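Local coordinates for protein Pro-metalloprotease PrtV (Vibrio cholerae, PDB 4L9D) that is a secreted metalloprotease, probably cytotoxic to host cells, of which this piece is the calcium-binding first PKD domain that regulates interdomain flexibility, at residues 29-40 with 63-72. Sequence-based numbering, arbitrary orientation.
With NA (sodium ion), chain C.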
loop_
_atom_site.group_PDB
_atom_site.type_symbol
_atom_site.label_atom_id
_atom_site.label_comp_id
_atom_site.label_asym_id
_atom_site.label_seq_id
_atom_site.Cartn_x
_atom_site.Cartn_y
_atom_site.Cartn_z
ATOM N N ASP A 29 11.280 10.537 -0.373
ATOM C CA ASP A 29 11.811 10.998 -1.659
ATOM C C ASP A 29 12.955 11.952 -1.393
ATOM O O ASP A 29 12.751 13.028 -0.800
ATOM C CB ASP A 29 10.731 11.742 -2.462
ATOM C CG ASP A 29 11.063 11.931 -3.909
ATOM O OD1 ASP A 29 12.222 11.810 -4.328
ATOM O OD2 ASP A 29 10.075 12.281 -4.638
ATOM N N SER A 30 14.159 11.557 -1.806
ATOM C CA SER A 30 15.389 12.370 -1.600
ATOM C C SER A 30 15.552 13.445 -2.652
ATOM O O SER A 30 16.461 14.269 -2.532
ATOM C CB SER A 30 16.599 11.505 -1.547
ATOM O OG SER A 30 16.794 10.794 -2.728
ATOM N N ASP A 31 14.721 13.444 -3.691
ATOM C CA ASP A 31 14.872 14.362 -4.808
ATOM C C ASP A 31 13.488 14.866 -5.257
ATOM O O ASP A 31 13.194 14.937 -6.439
ATOM C CB ASP A 31 15.600 13.661 -5.980
ATOM C CG ASP A 31 15.944 14.579 -7.076
ATOM O OD1 ASP A 31 16.272 15.758 -6.784
ATOM O OD2 ASP A 31 16.015 14.108 -8.252
ATOM N N GLY A 32 12.622 15.199 -4.306
ATOM C CA GLY A 32 11.346 15.741 -4.633
ATOM C C GLY A 32 10.353 15.450 -3.526
ATOM O O GLY A 32 10.748 15.106 -2.396
ATOM N N ASN A 33 9.101 15.567 -3.842
ATOM C CA ASN A 33 8.010 15.441 -2.914
ATOM C C ASN A 33 6.958 14.499 -3.480
ATOM O O ASN A 33 6.524 14.674 -4.594
ATOM C CB ASN A 33 7.348 16.844 -2.681
ATOM C CG ASN A 33 8.315 17.814 -2.078
ATOM O OD1 ASN A 33 8.614 17.724 -0.879
ATOM N ND2 ASN A 33 8.865 18.673 -2.852
ATOM N N ILE A 34 6.536 13.515 -2.701
ATOM C CA ILE A 34 5.477 12.595 -3.101
ATOM C C ILE A 34 4.141 13.339 -3.131
ATOM O O ILE A 34 3.786 13.991 -2.144
ATOM C CB ILE A 34 5.432 11.339 -2.221
ATOM C CG1 ILE A 34 6.727 10.524 -2.431
ATOM C CG2 ILE A 34 4.192 10.497 -2.525
ATOM C CD1 ILE A 34 6.949 9.431 -1.411
ATOM N N VAL A 35 3.395 13.192 -4.224
ATOM C CA VAL A 35 2.136 13.856 -4.415
ATOM C C VAL A 35 0.938 12.922 -4.555
ATOM O O VAL A 35 -0.199 13.407 -4.437
ATOM C CB VAL A 35 2.160 14.836 -5.602
ATOM C CG1 VAL A 35 3.273 15.886 -5.400
ATOM C CG2 VAL A 35 2.298 14.145 -6.935
ATOM N N SER A 36 1.141 11.655 -4.878
ATOM C CA SER A 36 0.023 10.747 -5.066
ATOM C C SER A 36 0.426 9.303 -4.790
ATOM O O SER A 36 1.629 8.958 -4.768
ATOM C CB SER A 36 -0.526 10.843 -6.492
ATOM O OG SER A 36 0.400 10.316 -7.421
ATOM N N TYR A 37 -0.606 8.520 -4.581
ATOM C CA TYR A 37 -0.535 7.136 -4.151
ATOM C C TYR A 37 -1.549 6.308 -4.941
ATOM O O TYR A 37 -2.699 6.739 -5.123
ATOM C CB TYR A 37 -0.919 7.023 -2.671
ATOM C CG TYR A 37 -0.130 7.914 -1.770
ATOM C CD1 TYR A 37 1.152 7.621 -1.404
ATOM C CD2 TYR A 37 -0.614 9.175 -1.388
ATOM C CE1 TYR A 37 1.933 8.446 -0.659
ATOM C CE2 TYR A 37 0.120 10.018 -0.608
ATOM C CZ TYR A 37 1.403 9.645 -0.226
ATOM O OH TYR A 37 2.187 10.507 0.549
ATOM N N LEU A 38 -1.138 5.103 -5.337
ATOM C CA LEU A 38 -2.075 4.094 -5.836
ATOM C C LEU A 38 -1.808 2.829 -5.036
ATOM O O LEU A 38 -0.766 2.146 -5.234
ATOM C CB LEU A 38 -1.976 3.879 -7.346
ATOM C CG LEU A 38 -3.025 3.054 -8.045
ATOM C CD1 LEU A 38 -2.875 1.577 -7.801
ATOM C CD2 LEU A 38 -4.452 3.560 -7.782
ATOM N N TRP A 39 -2.701 2.502 -4.146
ATOM C CA TRP A 39 -2.687 1.237 -3.410
ATOM C C TRP A 39 -3.524 0.233 -4.172
ATOM O O TRP A 39 -4.578 0.553 -4.752
ATOM C CB TRP A 39 -3.368 1.418 -2.013
ATOM C CG TRP A 39 -2.610 2.188 -1.024
ATOM C CD1 TRP A 39 -2.618 3.561 -0.861
ATOM C CD2 TRP A 39 -1.728 1.667 -0.035
ATOM N NE1 TRP A 39 -1.809 3.917 0.190
ATOM C CE2 TRP A 39 -1.248 2.771 0.722
ATOM C CE3 TRP A 39 -1.307 0.395 0.317
ATOM C CZ2 TRP A 39 -0.415 2.599 1.846
ATOM C CZ3 TRP A 39 -0.460 0.245 1.384
ATOM C CH2 TRP A 39 -0.010 1.326 2.144
ATOM N N ASP A 40 -3.075 -1.012 -4.090
ATOM C CA ASP A 40 -3.653 -2.127 -4.843
ATOM C C ASP A 40 -3.642 -3.290 -3.870
ATOM O O ASP A 40 -2.585 -3.791 -3.484
ATOM C CB ASP A 40 -2.791 -2.292 -6.077
ATOM C CG ASP A 40 -2.904 -3.567 -6.846
ATOM O OD1 ASP A 40 -3.611 -4.514 -6.426
ATOM O OD2 ASP A 40 -2.231 -3.649 -7.929
ATOM N N SER A 63 -1.502 -9.991 -2.056
ATOM C CA SER A 63 -0.408 -9.089 -2.265
ATOM C C SER A 63 -0.877 -7.623 -2.222
ATOM O O SER A 63 -1.754 -7.252 -2.982
ATOM C CB SER A 63 0.247 -9.378 -3.585
ATOM O OG SER A 63 0.809 -10.668 -3.619
ATOM N N VAL A 64 -0.294 -6.878 -1.312
ATOM C CA VAL A 64 -0.599 -5.442 -1.201
ATOM C C VAL A 64 0.526 -4.676 -1.856
ATOM O O VAL A 64 1.710 -4.834 -1.498
ATOM C CB VAL A 64 -0.712 -5.036 0.262
ATOM C CG1 VAL A 64 -0.971 -3.575 0.383
ATOM C CG2 VAL A 64 -1.840 -5.799 0.918
ATOM N N THR A 65 0.187 -3.842 -2.833
ATOM C CA THR A 65 1.120 -3.075 -3.605
ATOM C C THR A 65 0.835 -1.588 -3.443
ATOM O O THR A 65 -0.335 -1.170 -3.522
ATOM C CB THR A 65 0.998 -3.527 -5.102
ATOM O OG1 THR A 65 1.190 -4.954 -5.185
ATOM C CG2 THR A 65 2.010 -2.850 -5.943
ATOM N N LEU A 66 1.871 -0.802 -3.251
ATOM C CA LEU A 66 1.782 0.660 -3.209
ATOM C C LEU A 66 2.694 1.254 -4.247
ATOM O O LEU A 66 3.900 0.963 -4.245
ATOM C CB LEU A 66 2.193 1.203 -1.835
ATOM C CG LEU A 66 2.315 2.744 -1.752
ATOM C CD1 LEU A 66 0.979 3.444 -2.018
ATOM C CD2 LEU A 66 2.885 3.163 -0.428
ATOM N N THR A 67 2.150 2.139 -5.071
ATOM C CA THR A 67 2.923 2.988 -5.953
ATOM C C THR A 67 2.820 4.414 -5.466
ATOM O O THR A 67 1.707 4.890 -5.178
ATOM C CB THR A 67 2.370 2.864 -7.407
ATOM O OG1 THR A 67 2.585 1.546 -7.899
ATOM C CG2 THR A 67 3.063 3.838 -8.368
ATOM N N VAL A 68 3.969 5.074 -5.361
ATOM C CA VAL A 68 4.007 6.496 -5.046
ATOM C C VAL A 68 4.554 7.240 -6.270
ATOM O O VAL A 68 5.389 6.700 -6.997
ATOM C CB VAL A 68 4.853 6.777 -3.816
ATOM C CG1 VAL A 68 4.363 5.944 -2.614
ATOM C CG2 VAL A 68 6.365 6.560 -4.017
ATOM N N THR A 69 4.072 8.472 -6.468
ATOM C CA THR A 69 4.499 9.312 -7.559
ATOM C C THR A 69 4.809 10.686 -7.040
ATOM O O THR A 69 4.072 11.213 -6.172
ATOM C CB THR A 69 3.422 9.375 -8.676
ATOM O OG1 THR A 69 3.127 8.029 -9.097
ATOM C CG2 THR A 69 3.867 10.160 -9.870
ATOM N N ASP A 70 5.889 11.287 -7.515
ATOM C CA ASP A 70 6.366 12.554 -7.008
ATOM C C ASP A 70 6.099 13.732 -7.955
ATOM O O ASP A 70 5.464 13.618 -9.024
ATOM C CB ASP A 70 7.795 12.456 -6.516
ATOM C CG ASP A 70 8.866 12.465 -7.618
ATOM O OD1 ASP A 70 8.507 12.566 -8.818
ATOM O OD2 ASP A 70 10.055 12.321 -7.221
ATOM N N ASP A 71 6.462 14.911 -7.468
ATOM C CA ASP A 71 6.281 16.175 -8.185
ATOM C C ASP A 71 6.922 16.271 -9.563
ATOM O O ASP A 71 6.453 17.093 -10.350
ATOM C CB ASP A 71 6.841 17.365 -7.383
ATOM C CG ASP A 71 8.319 17.281 -7.166
ATOM O OD1 ASP A 71 8.799 16.340 -6.507
ATOM O OD2 ASP A 71 8.985 18.195 -7.644
ATOM N N LYS A 72 7.946 15.467 -9.822
ATOM C CA LYS A 72 8.589 15.395 -11.097
ATOM C C LYS A 72 8.081 14.264 -11.984
ATOM O O LYS A 72 8.608 14.053 -13.099
ATOM C CB LYS A 72 10.096 15.373 -11.011
ATOM C CG LYS A 72 10.716 14.499 -10.094
ATOM C CD LYS A 72 12.225 14.553 -10.154
ATOM C CE LYS A 72 12.849 13.657 -9.148
ATOM N NZ LYS A 72 12.310 12.340 -8.793
HETATM NA NA NA C . 12.011 15.191 -0.390
HETATM O O HOH W 1 11.670 17.237 -7.766
HETATM O O HOH W 2 13.828 16.137 -1.658
HETATM O O HOH W 3 11.355 17.486 -0.048
HETATM O O HOH W 4 0.538 0.145 -6.771
HETATM O O HOH W 5 -1.214 -6.195 -5.497
HETATM O O HOH W 6 10.199 14.443 0.819
HETATM O O HOH W 7 13.378 15.119 1.596
#
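L66 lays a methyl bump on the flat face of W39 on the core side of two antiparallel strands, 34-40 and 60-70. Methyl CD1 of L66 sits over one face of the indole, 3.5 Å from the centroid of the five-membered ring and 9° off its normal, a CH-pi contact. V64 CG1 abuts the ring edge, near its plane, 4.0 Å from W39 CZ3; F12 of strand 12-17, in the other sheet of this PKD beta sandwich, also meets the indole. On the sheet face that carries W39 and L66, V68 spreads its two methyls to two neighbours. With CG1 anti to the carbonyl carbon (chi1 -55°), that branch rests near Y37 CD1 at 3.8 Å, while CG2 meets I34 CD1 at 3.9 Å.

Paired backbone bonds at S36/T69, L38/T67 and D40/T65 set the register. A classic beta bulge then shifts it by one: T69 O accepts from both V35 N (2.9 Å) and S36 N (3.2 Å).

Beyond the bulge the contact turns polar. In one of its two conformers, D71 OD1 accepts from N33 N at 2.8 Å, from above the carboxylate plane, and D71 N returns a bond to N33 O. D29 and D70 bring nearly coplanar carboxylates together, OD2 to OD2 only 2.6 Å, so one of the two acids probably carries a proton. K72 NZ forms a salt bridge with D70 OD2, meeting the syn lone pair of that oxygen, and a second with D74. D31, D70 and D74 are calcium ligands; here a sodium ion occupies a separate position, bound by the carbonyl oxygens of D29 and G32 and four waters. The lysine and the probable proton thus appear to offset acidic charge that calcium would otherwise balance.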